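Local coordinates for protein 2-keto-3-deoxygluconate kinase (Thermotoga maritima, PDB 2AFB) that probably phosphorylates 2-keto-3-deoxygluconate, as a sugar kinase of the pfkB family in the ribokinase clan, at residues Cys175-Arg180 against Asp201-Asn206; Gly250-Glu255 against Trp264-Phe269; His275-Tyr280 against Phe314-Ser319. One frame throughout, in Å; residues are numbered along the deposited sequence.

Interaction 1 of 3, residues Cys175-Arg180 against Asp201-Asn206; sequences CDLNYR and DVLIAN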
ATOM      1  N   CYS A 175      16.095  -1.115 -36.963  1.00 27.48           N
ATOM      2  CA  CYS A 175      15.109  -2.139 -36.670  1.00 27.19           C
ATOM      3  C   CYS A 175      15.647  -3.082 -35.590  1.00 25.79           C
ATOM      4  O   CYS A 175      16.728  -3.625 -35.737  1.00 29.32           O
ATOM      5  CB  CYS A 175      14.814  -2.953 -37.928  1.00 24.78           C
ATOM      6  SG  CYS A 175      13.634  -4.326 -37.729  1.00 30.16           S
ATOM      7  N   ASP A 176      14.891  -3.264 -34.525  1.00 25.80           N
ATOM      8  CA  ASP A 176      15.099  -4.382 -33.596  1.00 28.70           C
ATOM      9  C   ASP A 176      14.163  -5.534 -34.017  1.00 28.73           C
ATOM     10  O   ASP A 176      12.960  -5.396 -33.956  1.00 28.27           O
ATOM     11  CB  ASP A 176      14.789  -3.939 -32.144  1.00 26.07           C
ATOM     12  CG  ASP A 176      15.093  -5.032 -31.083  1.00 35.97           C
ATOM     13  OD1 ASP A 176      15.168  -6.255 -31.432  1.00 31.88           O
ATOM     14  OD2 ASP A 176      15.240  -4.643 -29.885  1.00 42.40           O
ATOM     15  N   LEU A 177      14.734  -6.662 -34.430  1.00 28.88           N
ATOM     16  CA  LEU A 177      13.971  -7.725 -35.024  1.00 32.06           C
ATOM     17  C   LEU A 177      12.895  -8.274 -34.092  1.00 32.28           C
ATOM     18  O   LEU A 177      11.807  -8.592 -34.555  1.00 29.21           O
ATOM     19  CB  LEU A 177      14.878  -8.863 -35.501  1.00 31.59           C
ATOM     20  CG  LEU A 177      15.895  -8.591 -36.607  1.00 32.15           C
ATOM     21  CD1 LEU A 177      16.643  -9.917 -36.862  1.00 34.53           C
ATOM     22  CD2 LEU A 177      15.223  -8.128 -37.872  1.00 42.20           C
ATOM     23  N   ASN A 178      13.174  -8.369 -32.802  1.00 32.15           N
ATOM     24  CA  ASN A 178      12.142  -8.757 -31.829  1.00 34.07           C
ATOM     25  C   ASN A 178      11.175  -9.865 -32.289  1.00 33.67           C
ATOM     26  O   ASN A 178       9.949  -9.657 -32.310  1.00 31.40           O
ATOM     27  CB  ASN A 178      11.298  -7.521 -31.459  1.00 33.12           C
ATOM     28  CG  ASN A 178      11.761  -6.840 -30.198  1.00 41.06           C
ATOM     29  OD1 ASN A 178      12.336  -7.460 -29.292  1.00 46.39           O
ATOM     30  ND2 ASN A 178      11.503  -5.548 -30.126  1.00 42.76           N
ATOM     31  N   TYR A 179      11.708 -11.014 -32.686  1.00 34.44           N
ATOM     32  CA  TYR A 179      10.858 -12.134 -33.073  1.00 35.77           C
ATOM     33  C   TYR A 179      10.058 -12.623 -31.867  1.00 37.14           C
ATOM     34  O   TYR A 179      10.619 -12.884 -30.812  1.00 34.96           O
ATOM     35  CB  TYR A 179      11.621 -13.333 -33.657  1.00 34.11           C
ATOM     36  CG  TYR A 179      10.686 -14.476 -34.041  1.00 30.66           C
ATOM     37  CD1 TYR A 179       9.786 -14.347 -35.095  1.00 31.37           C
ATOM     38  CD2 TYR A 179      10.651 -15.667 -33.303  1.00 37.18           C
ATOM     39  CE1 TYR A 179       8.909 -15.387 -35.438  1.00 34.40           C
ATOM     40  CE2 TYR A 179       9.763 -16.691 -33.623  1.00 35.43           C
ATOM     41  CZ  TYR A 179       8.892 -16.548 -34.683  1.00 34.44           C
ATOM     42  OH  TYR A 179       8.029 -17.586 -34.998  1.00 33.66           O
ATOM     43  N   ARG A 180       8.750 -12.743 -32.065  1.00 38.38           N
ATOM     44  CA  ARG A 180       7.833 -13.365 -31.102  1.00 37.30           C
ATOM     45  C   ARG A 180       7.003 -14.432 -31.808  1.00 36.46           C
ATOM     46  O   ARG A 180       6.216 -14.144 -32.711  1.00 31.16           O
ATOM     47  CB  ARG A 180       6.918 -12.312 -30.526  1.00 35.42           C
ATOM     48  CG  ARG A 180       7.671 -11.157 -29.849  1.00 40.21           C
ATOM     49  CD  ARG A 180       8.431 -11.629 -28.609  1.00 40.22           C
ATOM     50  NE  ARG A 180       8.936 -10.519 -27.819  1.00 47.99           N
ATOM     51  CZ  ARG A 180      10.127  -9.952 -27.971  1.00 50.32           C
ATOM     52  NH1 ARG A 180      10.995 -10.379 -28.881  1.00 55.05           N
ATOM     53  NH2 ARG A 180      10.445  -8.929 -27.212  1.00 49.96           N
ATOM     54  N   ASP A 201      19.350   0.485 -41.911  1.00 23.84           N
ATOM     55  CA  ASP A 201      20.807   0.787 -41.811  1.00 27.58           C
ATOM     56  C   ASP A 201      21.518   0.137 -40.601  1.00 26.92           C
ATOM     57  O   ASP A 201      22.686  -0.238 -40.661  1.00 26.66           O
ATOM     58  CB  ASP A 201      20.997   2.316 -41.733  1.00 29.14           C
ATOM     59  CG  ASP A 201      20.341   3.045 -42.905  1.00 31.29           C
ATOM     60  OD1 ASP A 201      20.765   2.807 -44.054  1.00 34.28           O
ATOM     61  OD2 ASP A 201      19.376   3.816 -42.688  1.00 30.97           O
ATOM     62  N   VAL A 202      20.779   0.023 -39.507  1.00 27.42           N
ATOM     63  CA  VAL A 202      21.277  -0.466 -38.222  1.00 24.85           C
ATOM     64  C   VAL A 202      20.340  -1.579 -37.739  1.00 25.38           C
ATOM     65  O   VAL A 202      19.148  -1.336 -37.537  1.00 23.76           O
ATOM     66  CB  VAL A 202      21.258   0.667 -37.203  1.00 24.52           C
ATOM     67  CG1 VAL A 202      21.727   0.142 -35.806  1.00 20.21           C
ATOM     68  CG2 VAL A 202      22.091   1.856 -37.720  1.00 25.29           C
ATOM     69  N   LEU A 203      20.906  -2.771 -37.539  1.00 26.21           N
ATOM     70  CA  LEU A 203      20.172  -3.962 -37.056  1.00 26.60           C
ATOM     71  C   LEU A 203      20.456  -4.191 -35.603  1.00 28.14           C
ATOM     72  O   LEU A 203      21.618  -4.137 -35.164  1.00 28.84           O
ATOM     73  CB  LEU A 203      20.624  -5.209 -37.818  1.00 27.30           C
ATOM     74  CG  LEU A 203      19.774  -6.455 -37.577  1.00 31.08           C
ATOM     75  CD1 LEU A 203      18.423  -6.327 -38.249  1.00 28.86           C
ATOM     76  CD2 LEU A 203      20.487  -7.694 -38.112  1.00 32.15           C
ATOM     77  N   ILE A 204      19.384  -4.418 -34.853  1.00 27.79           N
ATOM     78  CA  ILE A 204      19.447  -4.753 -33.443  1.00 30.77           C
ATOM     79  C   ILE A 204      18.737  -6.107 -33.330  1.00 29.49           C
ATOM     80  O   ILE A 204      17.658  -6.305 -33.914  1.00 30.24           O
ATOM     81  CB  ILE A 204      18.775  -3.655 -32.580  1.00 29.71           C
ATOM     82  CG1 ILE A 204      19.540  -2.352 -32.764  1.00 29.83           C
ATOM     83  CG2 ILE A 204      18.771  -4.044 -31.143  1.00 32.53           C
ATOM     84  CD1 ILE A 204      18.683  -1.131 -32.709  1.00 32.14           C
ATOM     85  N   ALA A 205      19.380  -7.042 -32.642  1.00 26.76           N
ATOM     86  CA  ALA A 205      18.879  -8.409 -32.556  1.00 32.39           C
ATOM     87  C   ALA A 205      19.535  -9.209 -31.434  1.00 35.89           C
ATOM     88  O   ALA A 205      20.457  -8.736 -30.763  1.00 35.46           O
ATOM     89  CB  ALA A 205      19.122  -9.110 -33.862  1.00 29.68           C
ATOM     90  N   ASN A 206      19.026 -10.420 -31.242  1.00 36.80           N
ATOM     91  CA  ASN A 206      19.724 -11.488 -30.545  1.00 36.89           C
ATOM     92  C   ASN A 206      19.846 -12.644 -31.523  1.00 40.66           C
ATOM     93  O   ASN A 206      19.425 -12.523 -32.705  1.00 36.91           O
ATOM     94  CB  ASN A 206      19.028 -11.869 -29.226  1.00 37.23           C
ATOM     95  CG  ASN A 206      17.585 -12.329 -29.401  1.00 35.64           C
ATOM     96  OD1 ASN A 206      17.193 -12.854 -30.438  1.00 29.78           O
ATOM     97  ND2 ASN A 206      16.781 -12.101 -28.374  1.00 33.70           N
TER
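Within the beta-alpha-beta unit of strand 172-176, helix 186-196 and strand 202-205, Cys175 pairs with Leu203 and Asp176 with Ile204 as parallel neighbours. Three backbone bonds join the two segments: Cys175 N to Val202 O (3.1 Å), Ile204 N to Cys175 O (2.9 Å) and Leu177 N to Ile204 O (3.0 Å). Ile204 O also receives a CA-H...O contact from Asp176 CA, so one carbonyl faces both residues where the first strand runs out. The Asp176 side chain, with CG anti to the backbone N (chi1 -175°), crosses that of Ile204 at about a right angle, OD2 lying 3.8 Å from Ile204 CG2. Its OD1 takes a weak bond from Asn178 N, just past the end of the strand. In this crossover, with helix 186-196 joining the two strands, Met193 touches both Cys175 and Leu177. An alanine in place of Asp176 would probably leave Asn178 N without its weak acceptor and open a gap beside Ile204 CG2. Beyond the strand end, the two methyls of Leu177 go to different partners: CD2 meets Leu203 CD1 at 3.7 Å, the side chains meeting obliquely, and CD1 rests 4.0 Å from Ala205 CB. On its other side Asp176 is bonded through its backbone to Phe144 and Gly146, at the end of the parallel strand 139-145.

Interaction 2 of 3, residues Gly250-Glu255 against Trp264-Phe269; sequences GITLRE and WSVMVF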
ATOM      1  N   GLY A 250      24.061  -4.467 -33.812  1.00 27.70           N
ATOM      2  CA  GLY A 250      24.112  -4.563 -32.341  1.00 29.54           C
ATOM      3  C   GLY A 250      23.369  -5.805 -31.912  1.00 28.09           C
ATOM      4  O   GLY A 250      22.233  -6.009 -32.325  1.00 27.60           O
ATOM      5  N   ILE A 251      24.016  -6.636 -31.094  1.00 26.30           N
ATOM      6  CA  ILE A 251      23.475  -7.920 -30.693  1.00 26.97           C
ATOM      7  C   ILE A 251      23.609  -8.087 -29.204  1.00 26.36           C
ATOM      8  O   ILE A 251      24.693  -7.871 -28.643  1.00 25.47           O
ATOM      9  CB  ILE A 251      24.205  -9.123 -31.372  1.00 25.67           C
ATOM     10  CG1 ILE A 251      23.879  -9.208 -32.850  1.00 23.72           C
ATOM     11  CG2 ILE A 251      23.792 -10.426 -30.746  1.00 26.31           C
ATOM     12  CD1 ILE A 251      24.822 -10.114 -33.617  1.00 31.22           C
ATOM     13  N   THR A 252      22.509  -8.493 -28.582  1.00 25.96           N
ATOM     14  CA  THR A 252      22.436  -8.659 -27.133  1.00 26.08           C
ATOM     15  C   THR A 252      22.781 -10.104 -26.790  1.00 27.55           C
ATOM     16  O   THR A 252      22.471 -11.021 -27.523  1.00 28.73           O
ATOM     17  CB  THR A 252      21.070  -8.314 -26.572  1.00 23.88           C
ATOM     18  OG1 THR A 252      20.047  -9.061 -27.249  1.00 33.93           O
ATOM     19  CG2 THR A 252      20.761  -6.851 -26.720  1.00 32.13           C
ATOM     20  N   LEU A 253      23.407 -10.287 -25.637  1.00 30.54           N
ATOM     21  CA  LEU A 253      23.866 -11.604 -25.194  1.00 33.31           C
ATOM     22  C   LEU A 253      23.446 -11.867 -23.701  1.00 34.14           C
ATOM     23  O   LEU A 253      24.160 -11.543 -22.759  1.00 35.14           O
ATOM     24  CB  LEU A 253      25.363 -11.684 -25.391  1.00 28.17           C
ATOM     25  CG  LEU A 253      25.986 -11.082 -26.705  1.00 36.12           C
ATOM     26  CD1 LEU A 253      27.470 -10.709 -26.558  1.00 40.65           C
ATOM     27  CD2 LEU A 253      25.856 -12.052 -27.827  1.00 40.76           C
ATOM     28  N   ARG A 254      22.280 -12.474 -23.540  1.00 36.80           N
ATOM     29  CA  ARG A 254      21.714 -12.800 -22.240  1.00 35.74           C
ATOM     30  C   ARG A 254      22.013 -14.233 -21.905  1.00 37.13           C
ATOM     31  O   ARG A 254      21.754 -15.111 -22.723  1.00 33.95           O
ATOM     32  CB  ARG A 254      20.208 -12.665 -22.292  1.00 34.61           C
ATOM     33  CG  ARG A 254      19.555 -12.837 -20.951  1.00 32.48           C
ATOM     34  CD  ARG A 254      18.033 -12.684 -21.034  1.00 37.57           C
ATOM     35  NE  ARG A 254      17.563 -11.311 -21.271  1.00 45.42           N
ATOM     36  CZ  ARG A 254      17.597 -10.282 -20.396  1.00 45.60           C
ATOM     37  NH1 ARG A 254      18.158 -10.388 -19.173  1.00 31.75           N
ATOM     38  NH2 ARG A 254      17.075  -9.105 -20.763  1.00 40.95           N
ATOM     39  N   GLU A 255      22.511 -14.484 -20.694  1.00 37.82           N
ATOM     40  CA  GLU A 255      22.667 -15.848 -20.203  1.00 41.58           C
ATOM     41  C   GLU A 255      21.738 -15.995 -19.017  1.00 43.68           C
ATOM     42  O   GLU A 255      21.998 -15.452 -17.945  1.00 41.44           O
ATOM     43  CB  GLU A 255      24.108 -16.130 -19.803  1.00 41.69           C
ATOM     44  CG  GLU A 255      25.130 -15.609 -20.791  1.00 49.90           C
ATOM     45  CD  GLU A 255      26.562 -15.650 -20.251  1.00 49.73           C
ATOM     46  OE1 GLU A 255      26.854 -16.574 -19.436  1.00 50.07           O
ATOM     47  OE2 GLU A 255      27.365 -14.755 -20.650  1.00 47.98           O
ATOM     48  N   TRP A 264      24.852 -10.500 -18.604  1.00 27.69           N
ATOM     49  CA  TRP A 264      24.434  -9.630 -19.716  1.00 27.49           C
ATOM     50  C   TRP A 264      25.624  -8.906 -20.310  1.00 24.76           C
ATOM     51  O   TRP A 264      26.449  -8.311 -19.582  1.00 24.34           O
ATOM     52  CB  TRP A 264      23.401  -8.626 -19.191  1.00 26.66           C
ATOM     53  CG  TRP A 264      22.933  -7.569 -20.125  1.00 26.42           C
ATOM     54  CD1 TRP A 264      23.424  -6.272 -20.226  1.00 26.59           C
ATOM     55  CD2 TRP A 264      21.878  -7.675 -21.106  1.00 22.51           C
ATOM     56  NE1 TRP A 264      22.723  -5.588 -21.212  1.00 28.66           N
ATOM     57  CE2 TRP A 264      21.775  -6.426 -21.757  1.00 25.79           C
ATOM     58  CE3 TRP A 264      20.999  -8.698 -21.486  1.00 26.26           C
ATOM     59  CZ2 TRP A 264      20.823  -6.192 -22.781  1.00 23.51           C
ATOM     60  CZ3 TRP A 264      20.068  -8.444 -22.466  1.00 27.30           C
ATOM     61  CH2 TRP A 264      19.991  -7.205 -23.102  1.00 25.37           C
ATOM     62  N   SER A 265      25.668  -8.915 -21.640  1.00 24.91           N
ATOM     63  CA  SER A 265      26.709  -8.219 -22.394  1.00 27.30           C
ATOM     64  C   SER A 265      26.188  -7.979 -23.792  1.00 26.75           C
ATOM     65  O   SER A 265      25.136  -8.506 -24.159  1.00 25.62           O
ATOM     66  CB  SER A 265      28.001  -9.032 -22.450  1.00 27.11           C
ATOM     67  OG  SER A 265      27.817 -10.183 -23.234  1.00 33.04           O
ATOM     68  N   VAL A 266      26.892  -7.157 -24.557  1.00 25.70           N
ATOM     69  CA  VAL A 266      26.462  -6.852 -25.941  1.00 26.81           C
ATOM     70  C   VAL A 266      27.623  -6.826 -26.873  1.00 28.11           C
ATOM     71  O   VAL A 266      28.783  -6.826 -26.429  1.00 26.81           O
ATOM     72  CB  VAL A 266      25.708  -5.492 -26.057  1.00 23.91           C
ATOM     73  CG1 VAL A 266      24.538  -5.460 -25.058  1.00 27.43           C
ATOM     74  CG2 VAL A 266      26.711  -4.256 -25.864  1.00 26.64           C
HETATM   75  N   MSE A 267      27.303  -6.872 -28.171  1.00 27.67           N
HETATM   76  CA  MSE A 267      28.292  -6.699 -29.183  1.00 31.81           C
HETATM   77  C   MSE A 267      27.833  -5.644 -30.152  1.00 27.02           C
HETATM   78  O   MSE A 267      26.690  -5.654 -30.576  1.00 27.48           O
HETATM   79  CB  MSE A 267      28.527  -7.989 -29.946  1.00 28.91           C
HETATM   80  CG  MSE A 267      29.655  -7.885 -30.963  1.00 40.49           C
HETATM   81 SE   MSE A 267      29.403  -9.161 -32.490  1.00 49.80          SE
HETATM   82  CE  MSE A 267      27.686  -8.461 -33.196  1.00 48.39           C
ATOM     83  N   VAL A 268      28.751  -4.781 -30.552  1.00 24.72           N
ATOM     84  CA  VAL A 268      28.485  -3.849 -31.631  1.00 26.59           C
ATOM     85  C   VAL A 268      29.429  -4.194 -32.730  1.00 25.01           C
ATOM     86  O   VAL A 268      30.633  -4.239 -32.523  1.00 26.32           O
ATOM     87  CB  VAL A 268      28.657  -2.391 -31.158  1.00 26.85           C
ATOM     88  CG1 VAL A 268      28.750  -1.420 -32.321  1.00 29.56           C
ATOM     89  CG2 VAL A 268      27.502  -2.027 -30.229  1.00 25.64           C
ATOM     90  N   PHE A 269      28.895  -4.417 -33.925  1.00 25.73           N
ATOM     91  CA  PHE A 269      29.742  -4.720 -35.102  1.00 23.01           C
ATOM     92  C   PHE A 269      29.631  -3.592 -36.115  1.00 24.26           C
ATOM     93  O   PHE A 269      28.554  -3.320 -36.620  1.00 22.92           O
ATOM     94  CB  PHE A 269      29.301  -6.039 -35.740  1.00 23.39           C
ATOM     95  CG  PHE A 269      30.147  -6.492 -36.918  1.00 23.14           C
ATOM     96  CD1 PHE A 269      29.846  -6.084 -38.205  1.00 21.78           C
ATOM     97  CD2 PHE A 269      31.202  -7.374 -36.728  1.00 18.51           C
ATOM     98  CE1 PHE A 269      30.611  -6.547 -39.301  1.00 21.57           C
ATOM     99  CE2 PHE A 269      31.974  -7.825 -37.784  1.00 26.17           C
ATOM    100  CZ  PHE A 269      31.695  -7.383 -39.078  1.00 22.00           C
TER
HETATM  101  O   HOH W   1      26.679 -12.227 -21.512  1.00 32.59           O
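The guanidinium of Arg254 carries CZ3 of Trp264 over one face, 3.5 Å above its plane and offset toward the rim, the two planes being 41° apart. The indole is touched obliquely by Arg254 NH2 and also by Thr252, whose CG2 comes within 3.7 Å of CH2. Both groups belong to the antiparallel beta hairpin of strands 248-255 and 261-270, and their polar ends are held elsewhere: Arg254 NH1 bonds Asn262 and His323, while Trp264 NE1 bonds Ser319 OG on helix 308-322.

Trp264, Thr252 and Val266 lie on the face covered by helices 290-304 and 308-322. Ile251, Leu253, Ser265 and Met267, a selenomethionine, point to the other face. There Ile251 and Met267 are a hydrogen-bonded pair, with Ile251 N to Met267 O at 2.9 Å and Met267 N to Ile251 O at 2.8 Å. Their side chains lie side by side and point the same way; the bend at the end of Met267 (chi3 62°) brings CE against Ile251 CD1, at a separation shorter than usual for carbons and therefore doubtful in detail.

Leu253 and Ser265 form the next hydrogen-bonded pair. Leu253 N reaches Ser265 O at 2.9 Å with an angle of only 139° at the hydrogen, and the return bond from Ser265 N to Leu253 O is longer. Leu253 CD1 packs 3.4 Å from Ser265 OG. A water donates to Leu253 O and to Glu255 OE2, which also forms a salt bridge with Arg279, and it accepts the proton of Ser265 OG at 2.9 Å.

Interaction 3 of 3, residues His275-Tyr280 against Phe314-Ser319; sequences HFSNRY and FAAAAS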
ATOM      1  N   HIS A 275      32.977  -5.620 -31.434  1.00 26.02           N
ATOM      2  CA  HIS A 275      33.324  -4.930 -30.211  1.00 24.83           C
ATOM      3  C   HIS A 275      32.437  -5.465 -29.112  1.00 23.82           C
ATOM      4  O   HIS A 275      31.246  -5.194 -29.135  1.00 23.63           O
ATOM      5  CB  HIS A 275      33.061  -3.433 -30.394  1.00 25.05           C
ATOM      6  CG  HIS A 275      33.907  -2.830 -31.449  1.00 26.00           C
ATOM      7  ND1 HIS A 275      33.479  -2.709 -32.757  1.00 31.67           N
ATOM      8  CD2 HIS A 275      35.202  -2.416 -31.426  1.00 26.17           C
ATOM      9  CE1 HIS A 275      34.463  -2.202 -33.485  1.00 28.85           C
ATOM     10  NE2 HIS A 275      35.516  -2.012 -32.703  1.00 29.31           N
ATOM     11  N   PHE A 276      33.015  -6.205 -28.162  1.00 23.26           N
ATOM     12  CA  PHE A 276      32.285  -6.795 -27.046  1.00 24.11           C
ATOM     13  C   PHE A 276      32.407  -5.938 -25.800  1.00 27.27           C
ATOM     14  O   PHE A 276      33.490  -5.471 -25.493  1.00 26.04           O
ATOM     15  CB  PHE A 276      32.773  -8.224 -26.769  1.00 24.90           C
ATOM     16  CG  PHE A 276      32.560  -9.151 -27.943  1.00 30.80           C
ATOM     17  CD1 PHE A 276      31.345  -9.819 -28.117  1.00 27.15           C
ATOM     18  CD2 PHE A 276      33.546  -9.299 -28.914  1.00 29.13           C
ATOM     19  CE1 PHE A 276      31.146 -10.654 -29.227  1.00 30.24           C
ATOM     20  CE2 PHE A 276      33.338 -10.114 -30.023  1.00 26.44           C
ATOM     21  CZ  PHE A 276      32.150 -10.787 -30.175  1.00 23.85           C
ATOM     22  N   SER A 277      31.264  -5.687 -25.129  1.00 27.31           N
ATOM     23  CA  SER A 277      31.249  -4.954 -23.874  1.00 27.28           C
ATOM     24  C   SER A 277      31.735  -5.815 -22.722  1.00 27.10           C
ATOM     25  O   SER A 277      31.911  -7.010 -22.842  1.00 24.05           O
ATOM     26  CB  SER A 277      29.830  -4.505 -23.535  1.00 27.26           C
ATOM     27  OG  SER A 277      28.966  -5.611 -23.232  1.00 27.39           O
ATOM     28  N   ASN A 278      31.877  -5.188 -21.577  1.00 28.40           N
ATOM     29  CA  ASN A 278      31.921  -5.892 -20.330  1.00 28.93           C
ATOM     30  C   ASN A 278      30.637  -6.719 -20.116  1.00 28.69           C
ATOM     31  O   ASN A 278      29.561  -6.368 -20.595  1.00 26.19           O
ATOM     32  CB  ASN A 278      32.098  -4.870 -19.217  1.00 33.23           C
ATOM     33  CG  ASN A 278      32.461  -5.509 -17.916  1.00 43.42           C
ATOM     34  OD1 ASN A 278      33.539  -6.103 -17.778  1.00 57.63           O
ATOM     35  ND2 ASN A 278      31.545  -5.429 -16.942  1.00 58.00           N
ATOM     36  N   ARG A 279      30.800  -7.834 -19.420  1.00 27.18           N
ATOM     37  CA  ARG A 279      29.752  -8.754 -19.076  1.00 29.54           C
ATOM     38  C   ARG A 279      29.369  -8.583 -17.610  1.00 25.92           C
ATOM     39  O   ARG A 279      30.191  -8.656 -16.736  1.00 23.20           O
ATOM     40  CB  ARG A 279      30.252 -10.174 -19.311  1.00 31.39           C
ATOM     41  CG  ARG A 279      29.171 -11.255 -19.146  1.00 40.09           C
ATOM     42  CD  ARG A 279      29.670 -12.568 -19.769  1.00 42.59           C
ATOM     43  NE  ARG A 279      29.098 -13.781 -19.185  1.00 47.06           N
ATOM     44  CZ  ARG A 279      29.561 -14.412 -18.099  1.00 46.21           C
ATOM     45  NH1 ARG A 279      30.569 -13.927 -17.361  1.00 44.95           N
ATOM     46  NH2 ARG A 279      28.956 -15.531 -17.710  1.00 40.64           N
ATOM     47  N   TYR A 280      28.095  -8.384 -17.353  1.00 28.20           N
ATOM     48  CA  TYR A 280      27.635  -8.049 -16.008  1.00 26.78           C
ATOM     49  C   TYR A 280      26.828  -9.210 -15.439  1.00 26.37           C
ATOM     50  O   TYR A 280      26.061  -9.859 -16.142  1.00 26.14           O
ATOM     51  CB  TYR A 280      26.748  -6.800 -16.059  1.00 23.89           C
ATOM     52  CG  TYR A 280      27.426  -5.555 -16.576  1.00 28.75           C
ATOM     53  CD1 TYR A 280      28.129  -4.718 -15.706  1.00 27.84           C
ATOM     54  CD2 TYR A 280      27.356  -5.199 -17.921  1.00 22.51           C
ATOM     55  CE1 TYR A 280      28.762  -3.552 -16.159  1.00 30.98           C
ATOM     56  CE2 TYR A 280      27.969  -4.031 -18.380  1.00 24.60           C
ATOM     57  CZ  TYR A 280      28.680  -3.229 -17.491  1.00 25.47           C
ATOM     58  OH  TYR A 280      29.304  -2.117 -17.914  1.00 25.52           O
ATOM     59  N   PHE A 314      28.809   1.700 -23.446  1.00 26.61           N
ATOM     60  CA  PHE A 314      27.736   2.589 -23.035  1.00 25.10           C
ATOM     61  C   PHE A 314      26.386   1.861 -23.123  1.00 24.44           C
ATOM     62  O   PHE A 314      25.574   1.894 -22.190  1.00 22.21           O
ATOM     63  CB  PHE A 314      27.703   3.823 -23.928  1.00 24.67           C
ATOM     64  CG  PHE A 314      26.716   4.865 -23.492  1.00 20.56           C
ATOM     65  CD1 PHE A 314      27.109   5.892 -22.618  1.00 21.60           C
ATOM     66  CD2 PHE A 314      25.420   4.869 -24.002  1.00 24.74           C
ATOM     67  CE1 PHE A 314      26.204   6.851 -22.234  1.00 25.79           C
ATOM     68  CE2 PHE A 314      24.521   5.825 -23.604  1.00 29.34           C
ATOM     69  CZ  PHE A 314      24.918   6.825 -22.740  1.00 24.44           C
ATOM     70  N   ALA A 315      26.126   1.217 -24.253  1.00 25.13           N
ATOM     71  CA  ALA A 315      24.846   0.509 -24.404  1.00 24.68           C
ATOM     72  C   ALA A 315      24.703  -0.726 -23.499  1.00 24.09           C
ATOM     73  O   ALA A 315      23.625  -0.999 -23.008  1.00 29.21           O
ATOM     74  CB  ALA A 315      24.615   0.135 -25.838  1.00 26.84           C
ATOM     75  N   ALA A 316      25.763  -1.495 -23.312  1.00 22.63           N
ATOM     76  CA  ALA A 316      25.748  -2.559 -22.272  1.00 22.68           C
ATOM     77  C   ALA A 316      25.458  -1.975 -20.877  1.00 23.06           C
ATOM     78  O   ALA A 316      24.590  -2.462 -20.149  1.00 25.20           O
ATOM     79  CB  ALA A 316      27.084  -3.331 -22.272  1.00 19.54           C
ATOM     80  N   ALA A 317      26.179  -0.930 -20.498  1.00 22.72           N
ATOM     81  CA  ALA A 317      25.944  -0.272 -19.207  1.00 23.63           C
ATOM     82  C   ALA A 317      24.474   0.155 -18.980  1.00 23.29           C
ATOM     83  O   ALA A 317      23.874  -0.124 -17.926  1.00 24.42           O
ATOM     84  CB  ALA A 317      26.874   0.890 -19.046  1.00 23.54           C
ATOM     85  N   ALA A 318      23.915   0.802 -19.970  1.00 22.76           N
ATOM     86  CA  ALA A 318      22.542   1.337 -19.932  1.00 24.13           C
ATOM     87  C   ALA A 318      21.486   0.275 -19.813  1.00 26.05           C
ATOM     88  O   ALA A 318      20.556   0.416 -19.042  1.00 25.75           O
ATOM     89  CB  ALA A 318      22.250   2.194 -21.170  1.00 24.76           C
ATOM     90  N   SER A 319      21.644  -0.778 -20.578  1.00 24.45           N
ATOM     91  CA  SER A 319      20.711  -1.853 -20.612  1.00 24.34           C
ATOM     92  C   SER A 319      20.883  -2.772 -19.398  1.00 23.69           C
ATOM     93  O   SER A 319      19.905  -3.252 -18.884  1.00 23.74           O
ATOM     94  CB  SER A 319      20.777  -2.615 -21.963  1.00 22.68           C
ATOM     95  OG  SER A 319      22.055  -3.173 -22.199  1.00 26.62           O
TER
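Ala316 has the most surface covered here: its CB points toward the 275-280 segment and meets Ser277 and Tyr280 together. Ser277 OG stands 3.1 Å from Ala316 CB, and Ser277 CB lies nearer to it than carbons usually come, so the exact spacing is doubtful. The CA atoms of Ser277 and Ala316 are 6.2 Å apart, with the Ala316 methyl facing Ser277. The hydroxyl of Ser277, between the backbone N and the carbonyl carbon (chi1 67°), donates to Asn278 O at 2.8 Å from above the carbonyl plane. It also bonds Val266 N on the adjacent strand, so this buried oxygen has polar partners although the helix offers it a methyl.

Tyr280 comes in edgewise. CE2 lies 4.1 Å from Ala316 CB, which sits near the plane of the ring, and OH approaches Ala317 CB at 4.0 Å. Asn278 ND2 lies over one face of the ring, 3.4 Å above its plane and toward the rim. Beyond the contact, Leu340 of helix 334-341 and Gln108 of the second subunit also pack on Tyr280. Ala315, a residue before Ala316 on helix 308-322, packs on Phe294 and Ala297 of helix 290-304. Helix 308-322 thus lays alanines against the broken edge strand 273-283, as in the layered alpha/beta fold of the ribokinase type.

Overall arrangement
The three contacts follow one another along the chain, and all reach the same nine-stranded sheet. Interaction 1 lies in its parallel part; interaction 2, whose centre is about 12 Å away, begins at the neighbouring strand 248-255, which bonds back to strand 202-205 through Leu203 O to Gly250 N and Ala205 O to Thr252 N. Interaction 3 is centred about 7 Å from interaction 2 and about 17 Å from interaction 1, at the strand that ends the sheet within this chain. A salt bridge and a side-chain hydrogen bond tie the hairpin to the edge strand and to helix 308-322. Together they trace the sheet from parallel core to antiparallel edge.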